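Local coordinates for protein EF-P arginine 32 rhamnosyl-transferase (Pseudomonas putida KT2440, PDB 5NV8) that belongs to the EarP family of rhamnosyltransferases and binds 2'-deoxy-thymidine-beta-L-rhamnose in a pocket, at residues W35-Q40 with G162-G167; A295-L300 with H364-G369; L247-V252 with V262-S267. All blocks are in the same frame, centred on the assembly; numbering follows the deposited sequence.

Contact 1 (W35-Q40 with G162-G167)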
loop_
_atom_site.group_PDB
_atom_site.type_symbol
_atom_site.label_atom_id
_atom_site.label_comp_id
_atom_site.label_asym_id
_atom_site.label_seq_id
_atom_site.Cartn_x
_atom_site.Cartn_y
_atom_site.Cartn_z
ATOM N N TRP A 35 -3.908 9.821 9.659
ATOM C CA TRP A 35 -3.608 11.023 8.888
ATOM C C TRP A 35 -4.340 11.026 7.551
ATOM O O TRP A 35 -4.723 12.092 7.060
ATOM C CB TRP A 35 -2.093 11.146 8.691
ATOM C CG TRP A 35 -1.638 12.235 7.757
ATOM C CD1 TRP A 35 -0.796 12.095 6.692
ATOM C CD2 TRP A 35 -1.975 13.628 7.820
ATOM N NE1 TRP A 35 -0.598 13.308 6.080
ATOM C CE2 TRP A 35 -1.311 14.267 6.752
ATOM C CE3 TRP A 35 -2.780 14.397 8.669
ATOM C CZ2 TRP A 35 -1.423 15.636 6.512
ATOM C CZ3 TRP A 35 -2.891 15.756 8.428
ATOM C CH2 TRP A 35 -2.220 16.360 7.356
ATOM N N ARG A 36 -4.560 9.850 6.955
ATOM C CA ARG A 36 -5.319 9.783 5.709
ATOM C C ARG A 36 -6.798 10.065 5.951
ATOM O O ARG A 36 -7.423 10.836 5.213
ATOM C CB ARG A 36 -5.137 8.414 5.050
ATOM C CG ARG A 36 -5.949 8.238 3.782
ATOM C CD ARG A 36 -5.666 6.903 3.099
ATOM N NE ARG A 36 -4.237 6.655 2.906
ATOM C CZ ARG A 36 -3.468 7.316 2.046
ATOM N NH1 ARG A 36 -3.979 8.281 1.293
ATOM N NH2 ARG A 36 -2.182 7.013 1.942
ATOM N N LEU A 37 -7.373 9.448 6.987
ATOM C CA LEU A 37 -8.789 9.647 7.276
ATOM C C LEU A 37 -9.079 11.083 7.698
ATOM O O LEU A 37 -10.105 11.652 7.306
ATOM C CB LEU A 37 -9.241 8.666 8.358
ATOM C CG LEU A 37 -10.632 8.873 8.957
ATOM C CD1 LEU A 37 -11.703 8.726 7.891
ATOM C CD2 LEU A 37 -10.867 7.894 10.092
ATOM N N ALA A 38 -8.181 11.689 8.482
ATOM C CA ALA A 38 -8.441 13.022 9.022
ATOM C C ALA A 38 -8.530 14.074 7.920
ATOM O O ALA A 38 -9.379 14.971 7.985
ATOM C CB ALA A 38 -7.361 13.398 10.036
ATOM N N ARG A 39 -7.661 13.994 6.907
ATOM C CA ARG A 39 -7.752 14.939 5.797
ATOM C C ARG A 39 -9.039 14.739 5.008
ATOM O O ARG A 39 -9.645 15.707 4.539
ATOM C CB ARG A 39 -6.552 14.797 4.861
ATOM C CG ARG A 39 -5.208 14.739 5.534
ATOM C CD ARG A 39 -4.091 14.866 4.508
ATOM N NE ARG A 39 -4.245 13.953 3.377
ATOM C CZ ARG A 39 -3.742 12.723 3.337
ATOM N NH1 ARG A 39 -3.052 12.252 4.367
ATOM N NH2 ARG A 39 -3.926 11.961 2.267
ATOM N N GLN A 40 -9.465 13.484 4.851
ATOM C CA GLN A 40 -10.628 13.191 4.023
ATOM C C GLN A 40 -11.913 13.715 4.655
ATOM O O GLN A 40 -12.783 14.240 3.952
ATOM C CB GLN A 40 -10.719 11.685 3.775
ATOM C CG GLN A 40 -11.704 11.298 2.688
ATOM C CD GLN A 40 -11.640 9.826 2.335
ATOM O OE1 GLN A 40 -11.158 9.004 3.116
ATOM N NE2 GLN A 40 -12.135 9.482 1.154
ATOM N N GLY A 162 -15.908 0.038 4.918
ATOM C CA GLY A 162 -15.140 -0.410 3.770
ATOM C C GLY A 162 -13.666 -0.049 3.838
ATOM O O GLY A 162 -12.984 -0.367 4.810
ATOM N N LEU A 163 -13.174 0.622 2.799
ATOM C CA LEU A 163 -11.776 1.013 2.715
ATOM C C LEU A 163 -11.675 2.509 2.455
ATOM O O LEU A 163 -12.569 3.115 1.860
ATOM C CB LEU A 163 -11.041 0.237 1.611
ATOM C CG LEU A 163 -11.412 -1.243 1.456
ATOM C CD1 LEU A 163 -10.959 -1.790 0.112
ATOM C CD2 LEU A 163 -10.828 -2.069 2.589
ATOM N N LEU A 164 -10.577 3.102 2.917
ATOM C CA LEU A 164 -10.320 4.514 2.665
ATOM C C LEU A 164 -10.012 4.725 1.189
ATOM O O LEU A 164 -9.058 4.151 0.656
ATOM C CB LEU A 164 -9.163 5.011 3.530
ATOM C CG LEU A 164 -9.384 4.930 5.039
ATOM C CD1 LEU A 164 -8.053 4.846 5.763
ATOM C CD2 LEU A 164 -10.199 6.122 5.524
ATOM N N ARG A 165 -10.824 5.549 0.534
ATOM C CA ARG A 165 -10.635 5.860 -0.881
ATOM C C ARG A 165 -11.110 7.287 -1.106
ATOM O O ARG A 165 -12.303 7.575 -0.963
ATOM C CB ARG A 165 -11.394 4.877 -1.768
ATOM C CG ARG A 165 -11.005 4.915 -3.239
ATOM C CD ARG A 165 -12.090 4.307 -4.125
ATOM N NE ARG A 165 -13.440 4.721 -3.738
ATOM C CZ ARG A 165 -14.322 3.936 -3.130
ATOM N NH1 ARG A 165 -13.994 2.693 -2.808
ATOM N NH2 ARG A 165 -15.525 4.399 -2.822
ATOM N N GLU A 166 -10.174 8.171 -1.440
ATOM C CA GLU A 166 -10.508 9.555 -1.744
ATOM C C GLU A 166 -11.402 9.635 -2.978
ATOM O O GLU A 166 -11.277 8.844 -3.917
ATOM C CB GLU A 166 -9.233 10.375 -1.965
ATOM C CG GLU A 166 -8.275 10.414 -0.774
ATOM C CD GLU A 166 -7.428 9.161 -0.620
ATOM O OE1 GLU A 166 -7.671 8.162 -1.328
ATOM O OE2 GLU A 166 -6.517 9.173 0.230
ATOM N N GLY A 167 -12.304 10.623 -2.971
ATOM C CA GLY A 167 -13.272 10.753 -4.050
ATOM C C GLY A 167 -12.655 10.871 -5.432
ATOM O O GLY A 167 -13.195 10.333 -6.402
HETATM O O HOH W 1 -6.977 11.333 2.247
#
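Arg36 and Glu166 form the salt bridge that joins helix 30-43 to the loop 162-167. Arg36 NH1 gives its proton to Glu166 OE2 over 2.9 Å, and the oxygen lies close to the guanidinium plane. The carboxylate plane stands 83° from the guanidinium, and across this contact OE2 alone is bonded to Arg36. A water forms a second bridge, donating to the backbone Arg36 O at 3.0 Å and to Glu166 OE2 at 3.0 Å, so that OE2 takes two bonds. Neither charged group is spent on this pair alone: Arg36 NE is salt-bridged to Asp287, and Glu166 OE1 to Arg291.

One helical turn further on, Gln40 NE2 donates to Arg165 O over 2.9 Å. The amide nitrogen stands well above the plane of that carbonyl, 60° out of it, while the oxygen lies near the plane of the Gln40 amide. Gln40 CG is anti to the backbone N (chi1 -167°) and the chain beyond it is extended, which carries the amide across to the loop.

To one side of the two polar links, Leu164 packs on the helix. Its CD2 touches Leu37 CD1 at 3.8 Å and also approaches Gln40 OE1 at 3.9 Å, while its CB lies 4.0 Å from Arg36 CD, so the aliphatic part of the arginine shares in the packing.

Helix 378-387 closes the apolar side, with Ala379 and Leu382 against Leu37 and Leu378 against Leu164. Helix 287-295 supplies Arg291 and Trp294 to the loop, and Gln268 at the start of helix 268-277 holds Arg39. The arrangement thereby joins an N-terminal helix to elements of the C-terminal half of the chain.

Contact 2 (A295-L300 with H364-G369); sequences AGQPML and HARLWG
Gly296 and Ala365 meet where a turn in the C-terminal alpha/beta domain is packed against a helix, a buried contact in which backbone carbonyls meet the alanine methyl and the methylenes of an arginine, with no direct hydrogen bond. The turn belongs to a beta-alpha-beta crossover: strand 280-284 leads into helix 287-295, and residues 296-298 bring the chain back to strand 299-302, which runs parallel to 280-284 at the edge of the six-stranded sheet. Helix 358-373 lies against this turn.

Gly296 is the first residue to leave helical geometry, with a positive phi of 81° that favours glycine. Having no side chain there, the turn comes close to the helix, and the CA atoms of Gly296 and Arg366 are 4.5 Å apart. The methyl of Ala365 points at the turn and faces two carbonyl oxygens, with CB 3.3 Å from Gly296 O and 3.4 Å from Gln297 O.

Arg366 covers the same turn from its margin. The chain folds back at chi2 (-74°), which sets CD against the turn at 3.2 Å from Gly296 O. Its contribution across the interface is thus made by methylenes, while the guanidinium lies farther out, with NH1 in a weak hydrogen bond to Gln177. The backbone N of Arg366 comes within 3.4 Å of Gly296 O, but the angle is too poor for a hydrogen bond.

Outside the two segments, Gln297 NE2 is bonded to Cys278 O, and Trp368 NE1 to Gln293 of helix 287-295. Trp368 and His364 also set their rings edge-to-face with Tyr322. The remaining apolar touch between the turn and helix 358-373 is made by the proline ring, whose CD on Pro298 rests 4.2 Å from Ala365 CB.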
loop_
_atom_site.group_PDB
_atom_site.type_symbol
_atom_site.label_atom_id
_atom_site.label_comp_id
_atom_site.label_asym_id
_atom_site.label_seq_id
_atom_site.Cartn_x
_atom_site.Cartn_y
_atom_site.Cartn_z
ATOM N N ALA A 295 -3.985 1.443 -6.932
ATOM C CA ALA A 295 -3.046 1.684 -8.025
ATOM C C ALA A 295 -3.372 0.841 -9.255
ATOM O O ALA A 295 -3.062 1.248 -10.381
ATOM C CB ALA A 295 -1.614 1.412 -7.564
ATOM N N GLY A 296 -3.979 -0.330 -9.065
ATOM C CA GLY A 296 -4.435 -1.141 -10.176
ATOM C C GLY A 296 -3.384 -1.996 -10.860
ATOM O O GLY A 296 -3.718 -2.686 -11.831
ATOM N N GLN A 297 -2.137 -1.984 -10.393
ATOM C CA GLN A 297 -1.079 -2.788 -10.988
ATOM C C GLN A 297 -0.881 -4.081 -10.209
ATOM O O GLN A 297 -1.318 -4.197 -9.060
ATOM C CB GLN A 297 0.235 -1.996 -11.024
ATOM C CG GLN A 297 0.104 -0.607 -11.618
ATOM C CD GLN A 297 0.010 -0.630 -13.130
ATOM O OE1 GLN A 297 -1.052 -0.901 -13.692
ATOM N NE2 GLN A 297 1.122 -0.339 -13.800
ATOM N N PRO A 298 -0.245 -5.090 -10.812
ATOM C CA PRO A 298 0.082 -6.308 -10.060
ATOM C C PRO A 298 0.873 -5.975 -8.803
ATOM O O PRO A 298 1.738 -5.097 -8.809
ATOM C CB PRO A 298 0.915 -7.123 -11.055
ATOM C CG PRO A 298 0.419 -6.694 -12.382
ATOM C CD PRO A 298 0.077 -5.229 -12.244
ATOM N N MET A 299 0.569 -6.678 -7.715
ATOM C CA MET A 299 1.075 -6.285 -6.409
ATOM C C MET A 299 1.443 -7.510 -5.581
ATOM O O MET A 299 1.185 -8.655 -5.960
ATOM C CB MET A 299 0.049 -5.440 -5.644
ATOM C CG MET A 299 -1.374 -5.959 -5.760
ATOM S SD MET A 299 -2.577 -4.801 -5.096
ATOM C CE MET A 299 -2.027 -4.725 -3.398
ATOM N N LEU A 300 2.045 -7.242 -4.424
ATOM C CA LEU A 300 2.419 -8.268 -3.463
ATOM C C LEU A 300 2.279 -7.690 -2.062
ATOM O O LEU A 300 2.550 -6.507 -1.845
ATOM C CB LEU A 300 3.851 -8.756 -3.702
ATOM C CG LEU A 300 4.332 -9.938 -2.859
ATOM C CD1 LEU A 300 3.321 -11.075 -2.893
ATOM C CD2 LEU A 300 5.698 -10.412 -3.350
ATOM N N HIS A 364 -6.306 -8.672 -13.979
ATOM C CA HIS A 364 -6.919 -9.021 -12.700
ATOM C C HIS A 364 -6.738 -7.909 -11.673
ATOM O O HIS A 364 -7.646 -7.631 -10.880
ATOM C CB HIS A 364 -6.327 -10.329 -12.181
ATOM C CG HIS A 364 -7.021 -10.867 -10.971
ATOM N ND1 HIS A 364 -8.227 -11.529 -11.041
ATOM C CD2 HIS A 364 -6.678 -10.843 -9.661
ATOM C CE1 HIS A 364 -8.599 -11.891 -9.826
ATOM N NE2 HIS A 364 -7.678 -11.486 -8.971
ATOM N N ALA A 365 -5.571 -7.261 -11.671
ATOM C CA ALA A 365 -5.330 -6.181 -10.719
ATOM C C ALA A 365 -6.206 -4.970 -11.019
ATOM O O ALA A 365 -6.691 -4.306 -10.097
ATOM C CB ALA A 365 -3.852 -5.796 -10.728
ATOM N N ARG A 366 -6.420 -4.666 -12.304
ATOM C CA ARG A 366 -7.312 -3.568 -12.667
ATOM C C ARG A 366 -8.749 -3.873 -12.267
ATOM O O ARG A 366 -9.450 -3.005 -11.732
ATOM C CB ARG A 366 -7.235 -3.294 -14.170
ATOM C CG ARG A 366 -5.850 -2.943 -14.681
ATOM C CD ARG A 366 -5.461 -1.534 -14.271
ATOM N NE ARG A 366 -6.444 -0.549 -14.706
ATOM C CZ ARG A 366 -6.223 0.760 -14.739
ATOM N NH1 ARG A 366 -5.049 1.245 -14.360
ATOM N NH2 ARG A 366 -7.177 1.586 -15.152
ATOM N N LEU A 367 -9.203 -5.102 -12.520
ATOM C CA LEU A 367 -10.590 -5.455 -12.237
ATOM C C LEU A 367 -10.884 -5.457 -10.742
ATOM O O LEU A 367 -12.011 -5.156 -10.336
ATOM C CB LEU A 367 -10.912 -6.817 -12.850
ATOM C CG LEU A 367 -10.998 -6.844 -14.377
ATOM C CD1 LEU A 367 -10.643 -8.220 -14.927
ATOM C CD2 LEU A 367 -12.382 -6.420 -14.838
ATOM N N TRP A 368 -9.895 -5.791 -9.909
ATOM C CA TRP A 368 -10.121 -5.776 -8.467
ATOM C C TRP A 368 -10.296 -4.354 -7.949
ATOM O O TRP A 368 -11.168 -4.097 -7.110
ATOM C CB TRP A 368 -8.968 -6.468 -7.739
ATOM C CG TRP A 368 -9.136 -6.444 -6.250
ATOM C CD1 TRP A 368 -8.587 -5.550 -5.375
ATOM C CD2 TRP A 368 -9.919 -7.347 -5.461
ATOM N NE1 TRP A 368 -8.978 -5.844 -4.089
ATOM C CE2 TRP A 368 -9.796 -6.943 -4.115
ATOM C CE3 TRP A 368 -10.710 -8.461 -5.762
ATOM C CZ2 TRP A 368 -10.431 -7.616 -3.073
ATOM C CZ3 TRP A 368 -11.342 -9.126 -4.724
ATOM C CH2 TRP A 368 -11.197 -8.702 -3.396
ATOM N N GLY A 369 -9.472 -3.420 -8.427
ATOM C CA GLY A 369 -9.610 -2.040 -7.994
ATOM C C GLY A 369 -10.943 -1.435 -8.392
ATOM O O GLY A 369 -11.574 -0.726 -7.603
HETATM O O HOH W 2 -3.053 0.395 -13.261
#

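Contact 3 (L247-V252 with V262-S267). With TRH (2'-deoxy-thymidine-beta-L-rhamnose), chain B.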
loop_
_atom_site.group_PDB
_atom_site.type_symbol
_atom_site.label_atom_id
_atom_site.label_comp_id
_atom_site.label_asym_id
_atom_site.label_seq_id
_atom_site.Cartn_x
_atom_site.Cartn_y
_atom_site.Cartn_z
ATOM N N LEU A 247 24.067 0.848 2.607
ATOM C CA LEU A 247 23.324 1.563 1.578
ATOM C C LEU A 247 22.391 2.576 2.224
ATOM O O LEU A 247 21.638 2.236 3.143
ATOM C CB LEU A 247 22.521 0.599 0.704
ATOM C CG LEU A 247 23.329 -0.293 -0.233
ATOM C CD1 LEU A 247 22.445 -0.792 -1.358
ATOM C CD2 LEU A 247 24.511 0.481 -0.781
ATOM N N HIS A 248 22.447 3.814 1.742
ATOM C CA HIS A 248 21.517 4.842 2.187
ATOM C C HIS A 248 20.927 5.567 0.985
ATOM O O HIS A 248 21.143 5.159 -0.161
ATOM C CB HIS A 248 22.207 5.824 3.135
ATOM C CG HIS A 248 23.224 5.184 4.030
ATOM N ND1 HIS A 248 24.580 5.371 3.871
ATOM C CD2 HIS A 248 23.080 4.354 5.089
ATOM C CE1 HIS A 248 25.228 4.686 4.796
ATOM N NE2 HIS A 248 24.341 4.059 5.549
ATOM N N VAL A 249 20.186 6.646 1.245
ATOM C CA VAL A 249 19.433 7.320 0.194
ATOM C C VAL A 249 20.379 7.827 -0.883
ATOM O O VAL A 249 21.369 8.512 -0.596
ATOM C CB VAL A 249 18.603 8.465 0.795
ATOM C CG1 VAL A 249 18.107 9.400 -0.298
ATOM C CG2 VAL A 249 17.446 7.904 1.606
ATOM N N GLY A 250 20.075 7.483 -2.138
ATOM C CA GLY A 250 20.830 7.924 -3.291
ATOM C C GLY A 250 21.571 6.810 -4.005
ATOM O O GLY A 250 21.770 6.893 -5.225
ATOM N N ASP A 251 21.978 5.772 -3.278
ATOM C CA ASP A 251 22.779 4.708 -3.870
ATOM C C ASP A 251 21.948 3.878 -4.840
ATOM O O ASP A 251 20.823 3.473 -4.526
ATOM C CB ASP A 251 23.359 3.812 -2.776
ATOM C CG ASP A 251 24.377 4.528 -1.916
ATOM O OD1 ASP A 251 24.812 5.634 -2.301
ATOM O OD2 ASP A 251 24.743 3.987 -0.853
ATOM N N VAL A 252 22.504 3.627 -6.023
ATOM C CA VAL A 252 21.885 2.773 -7.030
ATOM C C VAL A 252 22.956 1.843 -7.587
ATOM O O VAL A 252 24.029 2.296 -8.000
ATOM C CB VAL A 252 21.202 3.597 -8.146
ATOM C CG1 VAL A 252 22.197 4.477 -8.891
ATOM C CG2 VAL A 252 20.467 2.691 -9.115
ATOM N N VAL A 262 17.897 2.974 -3.839
ATOM C CA VAL A 262 17.372 3.327 -2.524
ATOM C C VAL A 262 16.704 4.693 -2.607
ATOM O O VAL A 262 17.325 5.672 -3.044
ATOM C CB VAL A 262 18.483 3.325 -1.462
ATOM C CG1 VAL A 262 17.881 3.288 -0.066
ATOM C CG2 VAL A 262 19.421 2.146 -1.677
ATOM N N LEU A 263 15.448 4.764 -2.180
ATOM C CA LEU A 263 14.652 5.982 -2.202
ATOM C C LEU A 263 14.513 6.576 -0.803
ATOM O O LEU A 263 14.637 5.868 0.202
ATOM C CB LEU A 263 13.255 5.702 -2.774
ATOM C CG LEU A 263 13.146 5.370 -4.264
ATOM C CD1 LEU A 263 11.689 5.263 -4.673
ATOM C CD2 LEU A 263 13.869 6.414 -5.105
ATOM N N PRO A 264 14.268 7.875 -0.701
ATOM C CA PRO A 264 13.957 8.479 0.597
ATOM C C PRO A 264 12.480 8.290 0.929
ATOM O O PRO A 264 11.698 7.772 0.136
ATOM C CB PRO A 264 14.302 9.953 0.385
ATOM C CG PRO A 264 14.027 10.180 -1.062
ATOM C CD PRO A 264 14.388 8.888 -1.765
ATOM N N PHE A 265 12.108 8.723 2.132
ATOM C CA PHE A 265 10.715 8.706 2.575
ATOM C C PHE A 265 10.082 10.030 2.164
ATOM O O PHE A 265 10.265 11.053 2.829
ATOM C CB PHE A 265 10.629 8.481 4.081
ATOM C CG PHE A 265 9.384 7.758 4.517
ATOM C CD1 PHE A 265 9.341 6.373 4.530
ATOM C CD2 PHE A 265 8.260 8.463 4.917
ATOM C CE1 PHE A 265 8.200 5.705 4.931
ATOM C CE2 PHE A 265 7.115 7.801 5.319
ATOM C CZ PHE A 265 7.085 6.419 5.324
ATOM N N VAL A 266 9.332 10.014 1.063
ATOM C CA VAL A 266 8.753 11.228 0.496
ATOM C C VAL A 266 7.424 11.537 1.174
ATOM O O VAL A 266 7.249 11.273 2.369
ATOM C CB VAL A 266 8.581 11.094 -1.028
ATOM C CG1 VAL A 266 9.929 11.218 -1.723
ATOM C CG2 VAL A 266 7.920 9.765 -1.377
ATOM N N SER A 267 6.479 12.086 0.418
ATOM C CA SER A 267 5.141 12.381 0.909
ATOM C C SER A 267 4.180 11.251 0.556
ATOM O O SER A 267 4.430 10.446 -0.345
ATOM C CB SER A 267 4.630 13.703 0.330
ATOM O OG SER A 267 4.334 13.577 -1.050
HETATM O O4P TRH B . 3.917 -1.840 8.218
HETATM P P2 TRH B . 3.132 -0.583 8.137
HETATM O O3P TRH B . 4.047 0.723 8.413
HETATM O O1 TRH B . 1.898 -0.555 9.173
HETATM C C1 TRH B . 1.712 -1.693 10.040
HETATM C C2 TRH B . 0.417 -1.554 10.853
HETATM O O2 TRH B . 0.177 -0.194 11.216
HETATM C C3 TRH B . 0.522 -2.356 12.155
HETATM O O3 TRH B . 1.248 -1.595 13.129
HETATM C C4 TRH B . 1.264 -3.649 11.889
HETATM O O4 TRH B . 0.576 -4.384 10.860
HETATM O OPP TRH B . 2.529 -0.381 6.651
HETATM P P TRH B . 1.353 0.676 6.410
HETATM O O1P TRH B . 0.104 0.358 7.146
HETATM O O2P TRH B . 1.097 0.753 4.818
HETATM O "O5'" TRH B . 1.933 2.129 6.786
HETATM C "C5'" TRH B . 2.815 2.797 5.887
HETATM C "C4'" TRH B . 2.399 4.256 5.806
HETATM O "O4'" TRH B . 3.570 4.993 5.360
HETATM C "C3'" TRH B . 1.392 4.416 4.684
HETATM O "O3'" TRH B . 0.804 5.721 4.757
HETATM C "C2'" TRH B . 2.343 4.370 3.511
HETATM C "C1'" TRH B . 3.227 5.474 4.037
HETATM N N11 TRH B . 4.448 5.721 3.238
HETATM C C21 TRH B . 4.719 6.976 2.861
HETATM O O21 TRH B . 3.960 7.894 3.166
HETATM N N31 TRH B . 5.862 7.256 2.119
HETATM C C41 TRH B . 6.740 6.239 1.760
HETATM O O41 TRH B . 7.743 6.513 1.102
HETATM C C51 TRH B . 6.466 4.936 2.151
HETATM C C5A TRH B . 7.338 3.914 1.798
HETATM C C61 TRH B . 5.319 4.670 2.896
#
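Val262 turns its branched side chain into the bend formed by His248 to Asp251, and Val249 reaches across to Pro264 beside it. The Val262 methyl CG2 lies 3.4 Å from Asp251 O and also meets the CB of Leu247, and the branch carbon CB sits 3.5 Å from His248 O. The isopropyl group therefore packs mostly on backbone carbonyls of the bend. Val249 and Pro264 cross at about a right angle: Val249 CG1, anti to the backbone N (chi1 165°), touches Pro264 CB at 3.9 Å, and CG2 lies alongside Pro264 CA and Leu263 O.

Backbone bonds fix these positions. Val262 N donates to Asp251 O over 3.0 Å, and Gly250 N makes a weak bond to Val262 O. Residues 248-251 form a type II beta turn, with Gly250 at its third position, where the backbone angles call for glycine.

Past Pro264 the chain turns toward the ligand. The base of 2'-deoxy-thymidine-beta-L-rhamnose lies over one face of the Phe265 ring, with its C41 3.5 Å above the plane and displaced toward the rim; Phe265 CE1 approaches C51 to 3.4 Å. Tyr28 also stacks with Phe265, and Ser267 caps the start of helix 268-277, whose Gln268 is bonded to the ligand.

The turn thus extends the pairing of the antiparallel hairpin 252-255/258-263 at the edge of the sheet, and the chain leaving its second strand supplies an aromatic wall of the ligand pocket, consistent with the C-terminal nucleotide-binding domain of a GT-B glycosyltransferase.

Overall arrangement
Contact 2 is the buried one of the three, whereas contacts 1 and 3 are partly buried and include exposed residues. Contacts 2 and 3 reach the same mixed sheet near its two outermost strands, with centres about 26 Å apart. Helix 287-295 links contacts 1 and 2: it sends Arg291 to Glu166 and ends at the turn of contact 2. The chemistry follows the setting: a salt bridge and a side-chain amide hydrogen bond join helix and loop in contact 1, carbonyls and methyl groups pack in contact 2, and contact 3 combines backbone pairing with valine and proline packing. Contacts 1 and 3 also approach the ligand, through Arg36 and Phe265, while contact 2 lies deeper and farther away.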